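Side-chain contacts in mitochondrial enolase superfamily member 1 (PDB 4A35), which catalyses the magnesium-dependent dehydration of L-fuconate to 2-keto-3-deoxy-L-fuconate, a step in the breakdown of L-fucose: residues V312-K315 / Q316-Q319; Q101-W104 / I105-K109. All coordinates share one frame; numbering follows the deposited sequence.

Interaction 1. Residues V312-K315 / Q316-Q319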
loop_
_atom_site.group_PDB
_atom_site.type_symbol
_atom_site.label_atom_id
_atom_site.label_comp_id
_atom_site.label_asym_id
_atom_site.label_seq_id
_atom_site.Cartn_x
_atom_site.Cartn_y
_atom_site.Cartn_z
ATOM N N VAL A 312 1.128 5.532 9.718
ATOM C CA VAL A 312 1.201 4.333 10.599
ATOM C C VAL A 312 2.587 3.714 10.457
ATOM O O VAL A 312 3.157 3.265 11.437
ATOM C CB VAL A 312 0.028 3.325 10.357
ATOM C CG1 VAL A 312 0.067 2.099 11.304
ATOM C CG2 VAL A 312 -1.309 4.053 10.529
ATOM N N ILE A 313 3.138 3.693 9.232
ATOM C CA ILE A 313 4.480 3.171 8.989
ATOM C C ILE A 313 5.466 4.108 9.674
ATOM O O ILE A 313 6.353 3.612 10.348
ATOM C CB ILE A 313 4.793 2.994 7.460
ATOM C CG1 ILE A 313 3.730 2.023 6.750
ATOM C CG2 ILE A 313 6.243 2.421 7.288
ATOM C CD1 ILE A 313 3.791 0.508 7.324
ATOM N N PHE A 314 5.353 5.435 9.460
ATOM C CA PHE A 314 6.288 6.356 10.137
ATOM C C PHE A 314 6.216 6.223 11.675
ATOM O O PHE A 314 7.238 6.281 12.358
ATOM C CB PHE A 314 6.030 7.792 9.726
ATOM C CG PHE A 314 6.703 8.119 8.396
ATOM C CD1 PHE A 314 8.100 8.062 8.263
ATOM C CD2 PHE A 314 5.951 8.510 7.305
ATOM C CE1 PHE A 314 8.720 8.409 7.045
ATOM C CE2 PHE A 314 6.570 8.884 6.098
ATOM C CZ PHE A 314 7.948 8.823 5.977
ATOM N N LYS A 315 5.024 6.076 12.215
ATOM C CA LYS A 315 4.879 5.920 13.660
ATOM C C LYS A 315 5.708 4.747 14.165
ATOM O O LYS A 315 6.461 4.892 15.119
ATOM C CB LYS A 315 3.400 5.751 14.069
ATOM C CG LYS A 315 3.242 5.366 15.566
ATOM C CD LYS A 315 1.801 5.070 15.899
ATOM C CE LYS A 315 1.333 3.664 15.451
ATOM N NZ LYS A 315 0.129 3.227 16.244
ATOM N N GLN A 316 5.624 3.617 13.489
ATOM C CA GLN A 316 6.357 2.403 13.921
ATOM C C GLN A 316 7.843 2.552 13.700
ATOM O O GLN A 316 8.608 2.086 14.541
ATOM C CB GLN A 316 5.822 1.160 13.209
ATOM C CG GLN A 316 4.336 0.868 13.649
ATOM C CD GLN A 316 3.835 -0.205 12.711
ATOM O OE1 GLN A 316 3.966 -1.379 13.024
ATOM N NE2 GLN A 316 3.361 0.194 11.513
ATOM N N LEU A 317 8.263 3.250 12.609
ATOM C CA LEU A 317 9.708 3.528 12.400
ATOM C C LEU A 317 10.290 4.325 13.588
ATOM O O LEU A 317 11.398 4.047 14.050
ATOM C CB LEU A 317 9.932 4.341 11.091
ATOM C CG LEU A 317 9.691 3.527 9.790
ATOM C CD1 LEU A 317 9.612 4.499 8.567
ATOM C CD2 LEU A 317 10.817 2.426 9.595
ATOM N N LEU A 318 9.504 5.278 14.108
ATOM C CA LEU A 318 9.902 6.103 15.263
ATOM C C LEU A 318 9.844 5.221 16.544
ATOM O O LEU A 318 10.757 5.267 17.352
ATOM C CB LEU A 318 8.994 7.331 15.371
ATOM C CG LEU A 318 9.224 8.390 14.234
ATOM C CD1 LEU A 318 8.099 9.398 14.198
ATOM C CD2 LEU A 318 10.595 9.072 14.403
ATOM N N GLN A 319 8.760 4.452 16.719
ATOM C CA GLN A 319 8.587 3.555 17.896
ATOM C C GLN A 319 9.745 2.546 18.045
ATOM O O GLN A 319 10.258 2.371 19.154
ATOM C CB GLN A 319 7.278 2.803 17.831
ATOM C CG GLN A 319 6.102 3.688 18.178
ATOM C CD GLN A 319 4.793 2.966 17.974
ATOM O OE1 GLN A 319 4.574 2.315 16.955
ATOM N NE2 GLN A 319 3.932 3.005 18.988
HETATM O O HOH W 1 2.187 0.759 17.153
#

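Interaction 2. Residues Q101-W104 / I105-K109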
loop_
_atom_site.group_PDB
_atom_site.type_symbol
_atom_site.label_atom_id
_atom_site.label_comp_id
_atom_site.label_asym_id
_atom_site.label_seq_id
_atom_site.Cartn_x
_atom_site.Cartn_y
_atom_site.Cartn_z
ATOM N N GLN A 101 -16.162 2.283 0.473
ATOM C CA GLN A 101 -15.824 1.319 -0.579
ATOM C C GLN A 101 -14.391 1.528 -1.107
ATOM O O GLN A 101 -13.657 0.552 -1.220
ATOM C CB GLN A 101 -16.819 1.385 -1.750
ATOM C CG GLN A 101 -18.229 0.959 -1.322
ATOM C CD GLN A 101 -19.214 0.835 -2.460
ATOM O OE1 GLN A 101 -18.923 1.107 -3.617
ATOM N NE2 GLN A 101 -20.418 0.382 -2.163
ATOM N N LEU A 102 -13.996 2.800 -1.450
ATOM C CA LEU A 102 -12.676 3.043 -2.043
ATOM C C LEU A 102 -11.538 2.692 -1.100
ATOM O O LEU A 102 -10.466 2.356 -1.573
ATOM C CB LEU A 102 -12.520 4.515 -2.510
ATOM C CG LEU A 102 -13.235 4.886 -3.785
ATOM C CD1 LEU A 102 -13.200 6.433 -4.020
ATOM C CD2 LEU A 102 -12.644 4.148 -5.003
ATOM N N ARG A 103 -11.749 2.739 0.220
ATOM C CA ARG A 103 -10.615 2.448 1.121
ATOM C C ARG A 103 -10.120 0.969 0.933
ATOM O O ARG A 103 -8.953 0.670 1.193
ATOM C CB ARG A 103 -11.010 2.704 2.608
ATOM C CG ARG A 103 -11.963 1.627 3.177
ATOM C CD ARG A 103 -12.452 1.956 4.605
ATOM N NE ARG A 103 -11.354 2.391 5.483
ATOM C CZ ARG A 103 -10.480 1.570 6.064
ATOM N NH1 ARG A 103 -10.554 0.252 5.860
ATOM N NH2 ARG A 103 -9.534 2.053 6.857
ATOM N N TRP A 104 -10.981 0.093 0.423
ATOM C CA TRP A 104 -10.602 -1.314 0.216
ATOM C C TRP A 104 -9.437 -1.414 -0.781
ATOM O O TRP A 104 -8.636 -2.345 -0.677
ATOM C CB TRP A 104 -11.793 -2.112 -0.361
ATOM C CG TRP A 104 -11.569 -3.611 -0.349
ATOM C CD1 TRP A 104 -11.159 -4.387 -1.399
ATOM C CD2 TRP A 104 -11.754 -4.490 0.753
ATOM N NE1 TRP A 104 -11.047 -5.696 -1.000
ATOM C CE2 TRP A 104 -11.447 -5.799 0.305
ATOM C CE3 TRP A 104 -12.158 -4.304 2.096
ATOM C CZ2 TRP A 104 -11.435 -6.900 1.172
ATOM C CZ3 TRP A 104 -12.219 -5.405 2.937
ATOM C CH2 TRP A 104 -11.898 -6.696 2.462
ATOM N N ILE A 105 -9.356 -0.466 -1.736
ATOM C CA ILE A 105 -8.283 -0.542 -2.725
ATOM C C ILE A 105 -6.937 0.052 -2.195
ATOM O O ILE A 105 -5.934 -0.000 -2.917
ATOM C CB ILE A 105 -8.657 -0.043 -4.103
ATOM C CG1 ILE A 105 -8.869 1.487 -4.111
ATOM C CG2 ILE A 105 -9.882 -0.866 -4.682
ATOM C CD1 ILE A 105 -9.038 2.076 -5.627
ATOM N N GLY A 106 -6.929 0.491 -0.940
ATOM C CA GLY A 106 -5.720 0.878 -0.220
ATOM C C GLY A 106 -5.655 -0.111 0.945
ATOM O O GLY A 106 -5.371 -1.292 0.730
ATOM N N PRO A 107 -6.069 0.292 2.176
ATOM C CA PRO A 107 -6.414 1.661 2.577
ATOM C C PRO A 107 -5.175 2.521 2.828
ATOM O O PRO A 107 -4.167 2.053 3.400
ATOM C CB PRO A 107 -7.181 1.476 3.911
ATOM C CG PRO A 107 -6.965 0.060 4.331
ATOM C CD PRO A 107 -6.097 -0.634 3.328
ATOM N N GLU A 108 -5.257 3.812 2.411
ATOM C CA GLU A 108 -4.191 4.796 2.615
ATOM C C GLU A 108 -2.805 4.270 2.163
ATOM O O GLU A 108 -1.793 4.408 2.859
ATOM C CB GLU A 108 -4.152 5.296 4.071
ATOM C CG GLU A 108 -5.278 6.273 4.374
ATOM C CD GLU A 108 -4.971 7.144 5.577
ATOM O OE1 GLU A 108 -4.937 6.603 6.703
ATOM O OE2 GLU A 108 -4.671 8.343 5.390
ATOM N N LYS A 109 -2.768 3.688 0.938
ATOM C CA LYS A 109 -1.506 3.210 0.350
ATOM C C LYS A 109 -1.665 3.033 -1.146
ATOM O O LYS A 109 -2.762 2.815 -1.641
ATOM C CB LYS A 109 -1.049 1.882 0.994
ATOM C CG LYS A 109 -1.988 0.701 0.681
ATOM C CD LYS A 109 -1.643 -0.559 1.553
ATOM C CE LYS A 109 -1.962 -0.371 3.020
ATOM N NZ LYS A 109 -2.024 -1.703 3.676
#

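Interaction 1. Residues V312-K315 / Q316-Q319
Q316 runs alongside V312, one turn earlier on helix 311-319, which links strands 301-304 and 325-326 in a beta-alpha-beta unit of the enolase C-terminal, TIM-barrel-like domain. From Q316 CB, which lies 3.8 Å from I313 O, the chain runs with CG beside the backbone N (chi1 -66°), and this brings CG to 3.5 Å from V312 O; CD follows at 3.8 Å from the same oxygen. NE2 then donates to V312 O at 3.1 Å, with an N-H...O angle of 165°. That oxygen lies almost in the Q316 amide plane, yet NE2 stands 59° out of the V312 carbonyl plane, while the helical donor Q316 N arrives from the opposite face, so two donors grip one oxygen. NE2 also donates to D283 O of the second subunit, and OE1 accepts from L286 N there. A leucine in place of Q316 would probably leave these two intersubunit backbone groups without their mates and would take from V312 O its side-chain donor. F314 CD1 meets L317 CD1 at 3.9 Å. K315 NZ makes salt bridges with D158 and with D284 of the second subunit; K315 CG lies 3.6 Å from Q319 OE1, which accepts from a water.

Interaction 2. Residues Q101-W104 / I105-K109
R103 and P107 meet across a short 3-10 turn in the loop between helices 89-97 and 110-131, within the N-terminal domain of the mandelate racemase/muconate lactonizing enzyme family. Backbone hydrogen bonds define the turn. W104 N donates to Q101 O, I105 N to L102 O at 3.0 Å and G106 N to R103 O at 2.9 Å: three successive i to i+3 bonds, the spacing of a 3-10 helix. The last two donors stand well above the acceptor's carbonyl plane, by 51° at L102 O and 58° at R103 O. A cis peptide bond before P107 then takes the chain out of the turn.

One side chain also lies against a backbone oxygen: I105 CG1 sits between its backbone N and carbonyl carbon, which places it 3.1 Å from L102 O. The apolar contact of the turn is that of I105 CD1 with L102 CD2, at 4.2 Å. Beyond the turn, L102 packs on helix 63-73 and I105 on V112 of helix 110-131.

The polar side-chain ends find partners beyond the turn, many on the second subunit: Q101 bonds there to D32 O and K61 N, and K109 NZ pairs with D283. R103 donates through NH1 to Q254 of the second subunit and through NE to S98 OG of its own chain.

The remaining contact is packing over a flat group. Bent at chi3 (-46°), the R103 chain turns its guanidinium back toward the proline; P107 CB lies over one face, offset toward the rim, 3.8 Å from R103 NH2.

Interactions 1 and 2 come from different domains, the barrel-like C-terminal and the N-terminal one respectively; their centres are 20 Å apart and their nearest atoms about 6 Å, without touching. Neighbouring residues narrow the gap: E108 O of interaction 2 accepts from N310 ND2, and N310 OD1 accepts from V312 N at the start of interaction 1. Both contacts also meet the second subunit, where D283 is a common partner, through its backbone O for Q316 and its carboxylate for K109. Interaction 1 lies nearer the active site, with the F314 side chain about 7 Å from that of the magnesium ligand E306 and about 11 Å from a bound magnesium ion.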